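Local coordinates for protein PppA (Pseudomonas aeruginosa, PDB 6JKV) that binds manganese ions, regulates the type VI secretion system of its bacterium, and probably acts as a PP2C-type protein serine/threonine phosphatase, at residues 87-92 / 127-132; 134-139 / 196-201; 143-148 / 205-210; 236-241 / 256-261. All blocks are in the same frame, centred on the assembly; numbering follows the deposited sequence.

Interaction 1: 87-92 / 127-132; sequences SSLPAY and AARGNQ
R129 sets NH2 over one face of the ring of Y92, a residue in the first turn of helix 89-114. The cation-pi geometry is off-centre: R129 CZ stands 4.3 Å from the Y92 ring centroid, 34° off the ring normal. The closest atom is R129 NH2, which comes within 3.2 Å of Y92 CD2 and so sits near the rim. Although the two side chains cross at about a right angle, their planes are tilted by only 35°. A bend at chi2 turns the arginine back along its own strand, where R129 NH1 donates to A128 O over 2.9 Å from above the carbonyl plane; NH2 is held by A86 O and NH1 also by A54 O. These bonds fix the rotation of the group against the tyrosine.

The methylenes of R129 pack against L89: L89 CB meets R129 CG at 3.7 Å. With CG anti to the backbone N (chi1 179°), the leucine forks across the strand pair, L89 CD1 reaching A127 CB at 4.0 Å and L89 CD2 lying 3.5 Å from Q132 O. No direct hydrogen bond joins the segments; a water accepts from L89 N and, weakly, from Q132 NE2. S88 is the N-cap of the helix, its OG accepting a weak bond from A91 N.

The contact thus sets the first turn of helix 89-114 against the type II' turn R129-Q132, which links strands 120-129 and 132-138; L89 continues onto S134 of the second strand, and Y92 onto L56 of strand 56-63.

Interaction 2: 134-139 / 196-201; sequences SCLWAG and LSEAAL
W137 and S197 form the dense end of an antiparallel strand pair at one margin of a sheet in the PP2C beta-sandwich. The strand axes approach to 4.7 Å with 165° between their directions, and two hydrogen-bonded pairs, C135 with A199 and W137 with S197, supply four backbone bonds. The shortest runs from C135 N to A199 O, 2.8 Å.

Packing is closest where S197 CB sits over the six-membered ring of W137, a CH-pi contact of 3.3 Å to the centroid and only 9° off the normal. The indole gets beneath the neighbouring strand because its CG lies between the backbone N and the carbonyl carbon (chi1 89°), a crowded position that swings the ring across S197. Both polar ends are tied to one loop: W137 NE1 donates to R156 O, and S197 OG pairs with H158 NE2, while the H158 and W137 rings meet almost parallel. A199 CB adds a more distant touch at W137 CZ3.

The solvent side lies at E198, on the face it shares with the buried S134 and L136. L136 and E198 run side by side, pointing the same way, with L136 CD2 3.7 Å from E198 CG. The glutamate is exposed, its chain extended toward helix 89-114, where R97 makes a salt bridge with OE1. The other carboxylate oxygen, E198 OE2, remains 4.2 Å from S134 OG and accepts a hydrogen bond from a water molecule 2.9 Å away.

Interaction 3: 143-148 / 205-210; sequences LYRLRG and PGDSFL
R147 and D207 form a two-pronged salt bridge between strand 142-147 and the approach to strand 208-212. The arginine grips side-on, one nitrogen to each oxygen: R147 NE to D207 OD1 at 2.9 Å and 172°, and R147 NH2 to D207 OD2 at 2.7 Å, the latter on the syn lone pair. Both oxygens lie near the guanidinium plane, although the two groups are turned 31° apart. A bend at chi3 (-78°) brings this edge round to the carboxylate.

Backbone bonds pair Y144 with L210 and L146 with S208, two antiparallel hydrogen-bonded pairs in one sheet of the PP2C sandwich. Y144 N lies 2.8 Å from L210 O.

Apolar contacts differ on the two faces. Y144 and L210 lie side by side, Y144 CD1 to L210 CD2 at 4.0 Å; beyond them helix 222-229 covers this face. On the other, the methylenes of R145 run along F209, with R145 CD 3.9 Å from F209 CE1, and L143 CD1 touches F209 CB.

Water joins R145 NH1 to D207 OD2. E152 forms a salt bridge with R145, and R147 NH2 also donates to H202 O. D207 is thus held by R147 directly and by R145 through water, with L204 N as a further donor to OD2, a setting that would probably stabilise its negative charge.

Interaction 4: 236-241 / 256-261; sequences AVVRSL and ALVVRA
V238 and A256 mark the closest backbone approach, CA to CA 5.4 Å, between a helix and a strand running nearly antiparallel: the angle between their directions is 152° and their axes come within 7.7 Å. No hydrogen bond crosses. Within the helix, A236 O accepts from both S240 N and S240 OG, which reach it from opposite faces of its plane.

V238 carries most of the contact. Its CG1, anti to the carbonyl carbon (chi1 -65°), enters beside the strand backbone, 3.5 Å from V258 N and equally far from V258 CG2, as the two valines slide past each other in opposite directions. This is helix-on-sheet packing of the PP2C alpha-beta-beta-alpha sandwich, in which helix 234-247 covers one sheet alongside helix 222-229. V237 meets the same methyl of V258 from another direction, V237 CG1 to V258 CG2 at 3.6 Å, the side chains crossing at about a right angle.

Farther along the helix, L241 CD1 lies 4.0 Å from A256 CB and also approaches V258 CG2. L241 reaches L210 of the adjoining strand as well, while L257, on the reverse face of strand 254-261, packs against W57 and V59 of the other sheet.

Overall arrangement
From the N terminus, interaction 1 closes first, bringing the start of helix 89-114 back to the turn between strands 120-129 and 132-138. Interaction 2 then opens on the second of these strands, where A127 O and S134 N are 2.8 Å apart. Interactions 2 and 3 cross: strands 132-138 and 142-147 pair in the same order with 197-202 and 208-212, each pair in a different sheet. L201 packs on L143 and F209 between the sheets. Interaction 4 follows in series, a short helix-to-strand loop near the C terminus, and its strand 254-261 borders 208-212, with F209 N 2.8 Å from V259 O. Interactions 1 and 4 each bring a helix against one sheet.

Interaction 1: 87-92 / 127-132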
loop_
_atom_site.group_PDB
_atom_site.type_symbol
_atom_site.label_atom_id
_atom_site.label_comp_id
_atom_site.label_asym_id
_atom_site.label_seq_id
_atom_site.Cartn_x
_atom_site.Cartn_y
_atom_site.Cartn_z
ATOM N N SER A 87 -2.273 15.634 -15.673
ATOM C CA SER A 87 -1.639 16.733 -14.901
ATOM C C SER A 87 -2.524 17.087 -13.701
ATOM O O SER A 87 -1.971 17.419 -12.640
ATOM C CB SER A 87 -1.376 17.932 -15.768
ATOM O OG SER A 87 -2.592 18.452 -16.271
ATOM N N SER A 88 -3.850 17.017 -13.879
ATOM C CA SER A 88 -4.857 17.283 -12.820
ATOM C C SER A 88 -4.954 16.077 -11.887
ATOM O O SER A 88 -5.316 14.980 -12.358
ATOM C CB SER A 88 -6.201 17.603 -13.402
ATOM O OG SER A 88 -7.225 17.438 -12.434
ATOM N N LEU A 89 -4.674 16.284 -10.604
ATOM C CA LEU A 89 -4.715 15.199 -9.600
ATOM C C LEU A 89 -6.124 14.610 -9.499
ATOM O O LEU A 89 -6.260 13.392 -9.497
ATOM C CB LEU A 89 -4.211 15.710 -8.248
ATOM C CG LEU A 89 -4.222 14.678 -7.119
ATOM C CD1 LEU A 89 -3.475 13.406 -7.497
ATOM C CD2 LEU A 89 -3.623 15.261 -5.856
ATOM N N PRO A 90 -7.223 15.388 -9.390
ATOM C CA PRO A 90 -8.550 14.770 -9.288
ATOM C C PRO A 90 -8.917 13.887 -10.486
ATOM O O PRO A 90 -9.529 12.859 -10.281
ATOM C CB PRO A 90 -9.516 15.956 -9.173
ATOM C CG PRO A 90 -8.653 17.077 -8.634
ATOM C CD PRO A 90 -7.283 16.852 -9.247
ATOM N N ALA A 91 -8.551 14.295 -11.701
ATOM C CA ALA A 91 -8.812 13.494 -12.919
ATOM C C ALA A 91 -7.979 12.214 -12.863
ATOM O O ALA A 91 -8.517 11.146 -13.191
ATOM C CB ALA A 91 -8.524 14.285 -14.172
ATOM N N TYR A 92 -6.713 12.333 -12.460
ATOM C CA TYR A 92 -5.796 11.181 -12.292
ATOM C C TYR A 92 -6.420 10.192 -11.306
ATOM O O TYR A 92 -6.500 9.001 -11.622
ATOM C CB TYR A 92 -4.406 11.648 -11.857
ATOM C CG TYR A 92 -3.345 10.580 -11.919
ATOM C CD1 TYR A 92 -3.253 9.709 -12.998
ATOM C CD2 TYR A 92 -2.399 10.462 -10.917
ATOM C CE1 TYR A 92 -2.268 8.738 -13.065
ATOM C CE2 TYR A 92 -1.412 9.492 -10.965
ATOM C CZ TYR A 92 -1.340 8.633 -12.045
ATOM O OH TYR A 92 -0.359 7.695 -12.096
ATOM N N ALA A 127 -0.976 9.234 -4.767
ATOM C CA ALA A 127 -0.743 9.997 -6.007
ATOM C C ALA A 127 -0.555 11.460 -5.625
ATOM O O ALA A 127 -1.353 11.963 -4.812
ATOM C CB ALA A 127 -1.893 9.816 -6.957
ATOM N N ALA A 128 0.479 12.099 -6.162
ATOM C CA ALA A 128 0.866 13.472 -5.791
ATOM C C ALA A 128 0.990 14.322 -7.050
ATOM O O ALA A 128 1.475 13.818 -8.079
ATOM C CB ALA A 128 2.150 13.469 -4.995
ATOM N N ARG A 129 0.528 15.567 -6.947
ATOM C CA ARG A 129 0.740 16.642 -7.946
ATOM C C ARG A 129 1.038 17.937 -7.186
ATOM O O ARG A 129 0.128 18.474 -6.542
ATOM C CB ARG A 129 -0.490 16.816 -8.838
ATOM C CG ARG A 129 -0.799 15.617 -9.722
ATOM C CD ARG A 129 0.241 15.444 -10.807
ATOM N NE ARG A 129 -0.181 14.449 -11.785
ATOM C CZ ARG A 129 0.027 13.138 -11.688
ATOM N NH1 ARG A 129 0.672 12.640 -10.643
ATOM N NH2 ARG A 129 -0.419 12.330 -12.646
ATOM N N GLY A 130 2.285 18.399 -7.240
ATOM C CA GLY A 130 2.726 19.596 -6.505
ATOM C C GLY A 130 2.433 19.478 -5.016
ATOM O O GLY A 130 2.927 18.517 -4.371
ATOM N N ASN A 131 1.606 20.390 -4.501
ATOM C CA ASN A 131 1.301 20.530 -3.051
ATOM C C ASN A 131 0.102 19.678 -2.634
ATOM O O ASN A 131 -0.274 19.758 -1.457
ATOM C CB ASN A 131 1.021 21.985 -2.671
ATOM C CG ASN A 131 2.206 22.876 -2.970
ATOM O OD1 ASN A 131 3.329 22.395 -3.034
ATOM N ND2 ASN A 131 1.976 24.160 -3.182
ATOM N N GLN A 132 -0.503 18.921 -3.546
ATOM C CA GLN A 132 -1.684 18.099 -3.198
ATOM C C GLN A 132 -1.372 16.635 -3.475
ATOM O O GLN A 132 -0.635 16.329 -4.442
ATOM C CB GLN A 132 -2.947 18.549 -3.931
ATOM C CG GLN A 132 -2.691 19.166 -5.293
ATOM C CD GLN A 132 -3.897 19.931 -5.779
ATOM O OE1 GLN A 132 -4.455 20.752 -5.047
ATOM N NE2 GLN A 132 -4.317 19.644 -7.007
HETATM O O HOH W 1 -3.603 19.156 -9.656
#

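Interaction 2: 134-139 / 196-201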
loop_
_atom_site.group_PDB
_atom_site.type_symbol
_atom_site.label_atom_id
_atom_site.label_comp_id
_atom_site.label_asym_id
_atom_site.label_seq_id
_atom_site.Cartn_x
_atom_site.Cartn_y
_atom_site.Cartn_z
ATOM N N SER A 134 -3.358 12.466 -2.926
ATOM C CA SER A 134 -4.541 11.634 -2.619
ATOM C C SER A 134 -4.062 10.233 -2.265
ATOM O O SER A 134 -3.143 9.731 -2.929
ATOM C CB SER A 134 -5.508 11.613 -3.768
ATOM O OG SER A 134 -5.999 12.915 -4.043
ATOM N N CYS A 135 -4.667 9.637 -1.243
ATOM C CA CYS A 135 -4.473 8.220 -0.883
ATOM C C CYS A 135 -5.765 7.473 -1.201
ATOM O O CYS A 135 -6.843 7.911 -0.759
ATOM C CB CYS A 135 -4.101 8.068 0.585
ATOM S SG CYS A 135 -4.115 6.354 1.170
ATOM N N LEU A 136 -5.652 6.396 -1.973
ATOM C CA LEU A 136 -6.749 5.423 -2.177
ATOM C C LEU A 136 -6.305 4.100 -1.560
ATOM O O LEU A 136 -5.147 3.702 -1.766
ATOM C CB LEU A 136 -7.034 5.254 -3.669
ATOM C CG LEU A 136 -7.677 6.445 -4.370
ATOM C CD1 LEU A 136 -7.550 6.312 -5.884
ATOM C CD2 LEU A 136 -9.132 6.601 -3.960
ATOM N N TRP A 137 -7.189 3.438 -0.825
ATOM C CA TRP A 137 -6.837 2.136 -0.213
ATOM C C TRP A 137 -8.076 1.266 -0.018
ATOM O O TRP A 137 -9.214 1.782 0.087
ATOM C CB TRP A 137 -6.068 2.341 1.094
ATOM C CG TRP A 137 -6.929 2.466 2.310
ATOM C CD1 TRP A 137 -7.290 1.460 3.158
ATOM C CD2 TRP A 137 -7.518 3.669 2.840
ATOM N NE1 TRP A 137 -8.067 1.949 4.173
ATOM C CE2 TRP A 137 -8.218 3.300 4.006
ATOM C CE3 TRP A 137 -7.521 5.014 2.447
ATOM C CZ2 TRP A 137 -8.914 4.229 4.778
ATOM C CZ3 TRP A 137 -8.208 5.929 3.212
ATOM C CH2 TRP A 137 -8.889 5.541 4.366
ATOM N N ALA A 138 -7.813 -0.033 0.017
ATOM C CA ALA A 138 -8.774 -1.100 0.348
ATOM C C ALA A 138 -7.979 -2.276 0.907
ATOM O O ALA A 138 -7.185 -2.858 0.156
ATOM C CB ALA A 138 -9.582 -1.464 -0.872
ATOM N N GLY A 139 -8.145 -2.550 2.202
ATOM C CA GLY A 139 -7.438 -3.626 2.914
ATOM C C GLY A 139 -6.675 -3.106 4.119
ATOM O O GLY A 139 -7.028 -2.036 4.644
ATOM N N LEU A 196 -13.470 1.791 -2.569
ATOM C CA LEU A 196 -12.167 2.349 -2.141
ATOM C C LEU A 196 -12.402 3.456 -1.115
ATOM O O LEU A 196 -13.330 4.263 -1.301
ATOM C CB LEU A 196 -11.416 2.903 -3.350
ATOM C CG LEU A 196 -10.840 1.870 -4.314
ATOM C CD1 LEU A 196 -10.675 2.485 -5.695
ATOM C CD2 LEU A 196 -9.502 1.340 -3.811
ATOM N N SER A 197 -11.583 3.488 -0.072
ATOM C CA SER A 197 -11.504 4.638 0.850
ATOM C C SER A 197 -10.506 5.631 0.268
ATOM O O SER A 197 -9.546 5.199 -0.399
ATOM C CB SER A 197 -11.160 4.208 2.238
ATOM O OG SER A 197 -12.282 3.590 2.853
ATOM N N GLU A 198 -10.761 6.919 0.482
ATOM C CA GLU A 198 -9.923 8.015 -0.051
ATOM C C GLU A 198 -9.637 9.012 1.071
ATOM O O GLU A 198 -10.533 9.277 1.902
ATOM C CB GLU A 198 -10.621 8.700 -1.224
ATOM C CG GLU A 198 -9.733 9.700 -1.949
ATOM C CD GLU A 198 -10.417 10.431 -3.090
ATOM O OE1 GLU A 198 -11.483 9.977 -3.519
ATOM O OE2 GLU A 198 -9.888 11.469 -3.524
ATOM N N ALA A 199 -8.417 9.539 1.095
ATOM C CA ALA A 199 -8.033 10.661 1.975
ATOM C C ALA A 199 -7.184 11.638 1.175
ATOM O O ALA A 199 -6.198 11.207 0.548
ATOM C CB ALA A 199 -7.303 10.160 3.196
ATOM N N ALA A 200 -7.573 12.911 1.190
ATOM C CA ALA A 200 -6.812 14.006 0.557
ATOM C C ALA A 200 -5.749 14.498 1.541
ATOM O O ALA A 200 -6.003 14.486 2.764
ATOM C CB ALA A 200 -7.727 15.125 0.144
ATOM N N LEU A 201 -4.597 14.896 1.005
ATOM C CA LEU A 201 -3.445 15.378 1.805
ATOM C C LEU A 201 -2.933 16.674 1.193
ATOM O O LEU A 201 -2.811 16.752 -0.034
ATOM C CB LEU A 201 -2.343 14.316 1.816
ATOM C CG LEU A 201 -2.696 12.976 2.463
ATOM C CD1 LEU A 201 -1.672 11.917 2.076
ATOM C CD2 LEU A 201 -2.778 13.106 3.976
HETATM O O HOH W 2 -7.884 13.351 -2.606
#

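Interaction 3: 143-148 / 205-210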
loop_
_atom_site.group_PDB
_atom_site.type_symbol
_atom_site.label_atom_id
_atom_site.label_comp_id
_atom_site.label_asym_id
_atom_site.label_seq_id
_atom_site.Cartn_x
_atom_site.Cartn_y
_atom_site.Cartn_z
ATOM N N LEU A 143 -0.907 3.583 4.659
ATOM C CA LEU A 143 -0.121 4.802 4.392
ATOM C C LEU A 143 0.008 5.594 5.693
ATOM O O LEU A 143 -1.030 5.862 6.346
ATOM C CB LEU A 143 -0.801 5.646 3.322
ATOM C CG LEU A 143 -0.215 7.045 3.192
ATOM C CD1 LEU A 143 1.103 6.998 2.432
ATOM C CD2 LEU A 143 -1.204 7.982 2.535
ATOM N N TYR A 144 1.245 5.948 6.032
ATOM C CA TYR A 144 1.584 6.866 7.139
ATOM C C TYR A 144 2.215 8.138 6.574
ATOM O O TYR A 144 2.848 8.091 5.510
ATOM C CB TYR A 144 2.583 6.230 8.101
ATOM C CG TYR A 144 2.097 5.039 8.881
ATOM C CD1 TYR A 144 2.154 3.763 8.340
ATOM C CD2 TYR A 144 1.642 5.176 10.180
ATOM C CE1 TYR A 144 1.744 2.660 9.069
ATOM C CE2 TYR A 144 1.233 4.084 10.920
ATOM C CZ TYR A 144 1.287 2.821 10.363
ATOM O OH TYR A 144 0.905 1.727 11.089
ATOM N N ARG A 145 2.058 9.240 7.296
ATOM C CA ARG A 145 2.790 10.491 6.999
ATOM C C ARG A 145 3.681 10.838 8.188
ATOM O O ARG A 145 3.183 10.849 9.315
ATOM C CB ARG A 145 1.826 11.631 6.687
ATOM C CG ARG A 145 2.505 12.994 6.670
ATOM C CD ARG A 145 1.597 14.113 6.236
ATOM N NE ARG A 145 0.509 14.298 7.177
ATOM C CZ ARG A 145 -0.523 15.108 6.984
ATOM N NH1 ARG A 145 -0.611 15.813 5.868
ATOM N NH2 ARG A 145 -1.477 15.175 7.893
ATOM N N LEU A 146 4.959 11.099 7.924
ATOM C CA LEU A 146 5.886 11.687 8.911
ATOM C C LEU A 146 6.022 13.176 8.608
ATOM O O LEU A 146 6.475 13.530 7.501
ATOM C CB LEU A 146 7.243 10.987 8.836
ATOM C CG LEU A 146 8.253 11.431 9.888
ATOM C CD1 LEU A 146 7.920 10.805 11.229
ATOM C CD2 LEU A 146 9.665 11.068 9.470
ATOM N N ARG A 147 5.637 14.012 9.565
ATOM C CA ARG A 147 5.756 15.479 9.469
ATOM C C ARG A 147 6.270 16.017 10.805
ATOM O O ARG A 147 5.697 15.673 11.844
ATOM C CB ARG A 147 4.402 16.090 9.107
ATOM C CG ARG A 147 4.386 17.610 9.123
ATOM C CD ARG A 147 3.015 18.117 8.716
ATOM N NE ARG A 147 2.801 18.059 7.278
ATOM C CZ ARG A 147 1.673 18.410 6.659
ATOM N NH1 ARG A 147 0.633 18.831 7.355
ATOM N NH2 ARG A 147 1.584 18.340 5.345
ATOM N N GLY A 148 7.325 16.830 10.757
ATOM C CA GLY A 148 7.963 17.403 11.957
ATOM C C GLY A 148 8.377 16.335 12.956
ATOM O O GLY A 148 8.242 16.574 14.163
ATOM N N PRO A 205 6.913 20.731 1.965
ATOM C CA PRO A 205 8.312 20.338 1.828
ATOM C C PRO A 205 8.794 19.749 3.160
ATOM O O PRO A 205 8.520 20.333 4.193
ATOM C CB PRO A 205 9.036 21.645 1.473
ATOM C CG PRO A 205 7.951 22.509 0.858
ATOM C CD PRO A 205 6.693 22.148 1.623
ATOM N N GLY A 206 9.450 18.593 3.096
ATOM C CA GLY A 206 9.980 17.900 4.278
ATOM C C GLY A 206 9.069 16.785 4.747
ATOM O O GLY A 206 9.505 16.027 5.644
ATOM N N ASP A 207 7.852 16.692 4.197
ATOM C CA ASP A 207 6.909 15.590 4.507
ATOM C C ASP A 207 7.507 14.278 4.013
ATOM O O ASP A 207 8.170 14.292 2.967
ATOM C CB ASP A 207 5.541 15.787 3.853
ATOM C CG ASP A 207 4.671 16.809 4.559
ATOM O OD1 ASP A 207 5.114 17.353 5.591
ATOM O OD2 ASP A 207 3.552 17.062 4.057
ATOM N N SER A 208 7.271 13.203 4.763
ATOM C CA SER A 208 7.616 11.811 4.394
ATOM C C SER A 208 6.343 10.971 4.424
ATOM O O SER A 208 5.415 11.313 5.185
ATOM C CB SER A 208 8.641 11.221 5.322
ATOM O OG SER A 208 9.947 11.449 4.836
ATOM N N PHE A 209 6.337 9.900 3.641
ATOM C CA PHE A 209 5.199 8.964 3.535
ATOM C C PHE A 209 5.738 7.545 3.514
ATOM O O PHE A 209 6.781 7.300 2.895
ATOM C CB PHE A 209 4.373 9.247 2.282
ATOM C CG PHE A 209 3.864 10.658 2.206
ATOM C CD1 PHE A 209 2.704 11.023 2.859
ATOM C CD2 PHE A 209 4.550 11.615 1.482
ATOM C CE1 PHE A 209 2.232 12.323 2.784
ATOM C CE2 PHE A 209 4.073 12.914 1.400
ATOM C CZ PHE A 209 2.917 13.264 2.051
ATOM N N LEU A 210 5.026 6.649 4.182
ATOM C CA LEU A 210 5.316 5.203 4.158
ATOM C C LEU A 210 4.064 4.456 3.710
ATOM O O LEU A 210 3.030 4.577 4.385
ATOM C CB LEU A 210 5.748 4.741 5.551
ATOM C CG LEU A 210 5.781 3.223 5.718
ATOM C CD1 LEU A 210 6.959 2.639 4.955
ATOM C CD2 LEU A 210 5.832 2.833 7.185
HETATM O O HOH W 3 0.830 15.847 3.334
HETATM O O HOH W 4 9.445 13.825 6.963
HETATM O O HOH W 5 8.538 17.656 8.348
#

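Interaction 4: 236-241 / 256-261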
loop_
_atom_site.group_PDB
_atom_site.type_symbol
_atom_site.label_atom_id
_atom_site.label_comp_id
_atom_site.label_asym_id
_atom_site.label_seq_id
_atom_site.Cartn_x
_atom_site.Cartn_y
_atom_site.Cartn_z
ATOM N N ALA A 236 17.762 3.768 2.102
ATOM C CA ALA A 236 18.277 3.219 3.377
ATOM C C ALA A 236 17.105 2.978 4.331
ATOM O O ALA A 236 17.147 1.982 5.060
ATOM C CB ALA A 236 19.301 4.144 3.990
ATOM N N VAL A 237 16.090 3.845 4.304
ATOM C CA VAL A 237 14.945 3.776 5.256
ATOM C C VAL A 237 14.143 2.504 4.978
ATOM O O VAL A 237 13.921 1.733 5.917
ATOM C CB VAL A 237 14.076 5.045 5.200
ATOM C CG1 VAL A 237 12.714 4.808 5.810
ATOM C CG2 VAL A 237 14.747 6.220 5.877
ATOM N N VAL A 238 13.750 2.263 3.726
ATOM C CA VAL A 238 12.941 1.063 3.380
ATOM C C VAL A 238 13.760 -0.184 3.716
ATOM O O VAL A 238 13.185 -1.114 4.275
ATOM C CB VAL A 238 12.458 1.070 1.916
ATOM C CG1 VAL A 238 11.488 2.221 1.673
ATOM C CG2 VAL A 238 13.606 1.117 0.919
ATOM N N ARG A 239 15.058 -0.194 3.416
ATOM C CA ARG A 239 15.921 -1.373 3.691
ATOM C C ARG A 239 16.055 -1.580 5.201
ATOM O O ARG A 239 16.125 -2.746 5.634
ATOM C CB ARG A 239 17.293 -1.231 3.028
ATOM C CG ARG A 239 17.429 -2.083 1.778
ATOM C CD ARG A 239 18.102 -1.332 0.665
ATOM N NE ARG A 239 17.893 -1.985 -0.619
ATOM C CZ ARG A 239 17.072 -1.558 -1.575
ATOM N NH1 ARG A 239 16.333 -0.473 -1.411
ATOM N NH2 ARG A 239 16.970 -2.237 -2.703
ATOM N N SER A 240 16.102 -0.503 5.989
ATOM C CA SER A 240 16.201 -0.593 7.470
ATOM C C SER A 240 14.870 -1.095 8.041
ATOM O O SER A 240 14.888 -1.892 9.003
ATOM C CB SER A 240 16.605 0.709 8.074
ATOM O OG SER A 240 17.809 1.175 7.487
ATOM N N LEU A 241 13.747 -0.664 7.467
ATOM C CA LEU A 241 12.415 -1.140 7.916
ATOM C C LEU A 241 12.315 -2.649 7.703
ATOM O O LEU A 241 11.950 -3.366 8.660
ATOM C CB LEU A 241 11.316 -0.411 7.145
ATOM C CG LEU A 241 11.060 1.033 7.561
ATOM C CD1 LEU A 241 10.192 1.727 6.520
ATOM C CD2 LEU A 241 10.409 1.085 8.935
ATOM N N ALA A 256 7.984 -2.280 2.046
ATOM C CA ALA A 256 8.029 -0.874 2.484
ATOM C C ALA A 256 8.350 -0.006 1.271
ATOM O O ALA A 256 9.226 -0.378 0.466
ATOM C CB ALA A 256 9.038 -0.694 3.592
ATOM N N LEU A 257 7.614 1.089 1.142
ATOM C CA LEU A 257 7.831 2.105 0.089
ATOM C C LEU A 257 7.782 3.474 0.758
ATOM O O LEU A 257 6.750 3.793 1.394
ATOM C CB LEU A 257 6.753 1.951 -0.984
ATOM C CG LEU A 257 7.095 2.529 -2.353
ATOM C CD1 LEU A 257 6.378 1.763 -3.465
ATOM C CD2 LEU A 257 6.731 4.003 -2.387
ATOM N N VAL A 258 8.874 4.230 0.651
ATOM C CA VAL A 258 9.007 5.554 1.313
ATOM C C VAL A 258 9.068 6.628 0.233
ATOM O O VAL A 258 9.785 6.443 -0.766
ATOM C CB VAL A 258 10.208 5.609 2.275
ATOM C CG1 VAL A 258 10.547 7.042 2.677
ATOM C CG2 VAL A 258 9.928 4.764 3.504
ATOM N N VAL A 259 8.302 7.692 0.439
ATOM C CA VAL A 259 8.271 8.881 -0.444
ATOM C C VAL A 259 8.627 10.093 0.415
ATOM O O VAL A 259 8.077 10.232 1.530
ATOM C CB VAL A 259 6.898 9.044 -1.116
ATOM C CG1 VAL A 259 6.872 10.223 -2.073
ATOM C CG2 VAL A 259 6.479 7.774 -1.839
ATOM N N ARG A 260 9.503 10.947 -0.101
ATOM C CA ARG A 260 9.904 12.195 0.582
ATOM C C ARG A 260 9.669 13.381 -0.352
ATOM O O ARG A 260 10.106 13.317 -1.507
ATOM C CB ARG A 260 11.369 12.134 1.013
ATOM C CG ARG A 260 11.824 13.393 1.739
ATOM C CD ARG A 260 13.226 13.252 2.269
ATOM N NE ARG A 260 13.270 12.528 3.531
ATOM C CZ ARG A 260 12.987 13.053 4.711
ATOM N NH1 ARG A 260 12.588 14.315 4.801
ATOM N NH2 ARG A 260 13.103 12.310 5.800
ATOM N N ALA A 261 9.021 14.429 0.162
ATOM C CA ALA A 261 8.724 15.673 -0.573
ATOM C C ALA A 261 9.795 16.723 -0.271
ATOM O O ALA A 261 10.233 16.803 0.894
ATOM C CB ALA A 261 7.354 16.168 -0.198
#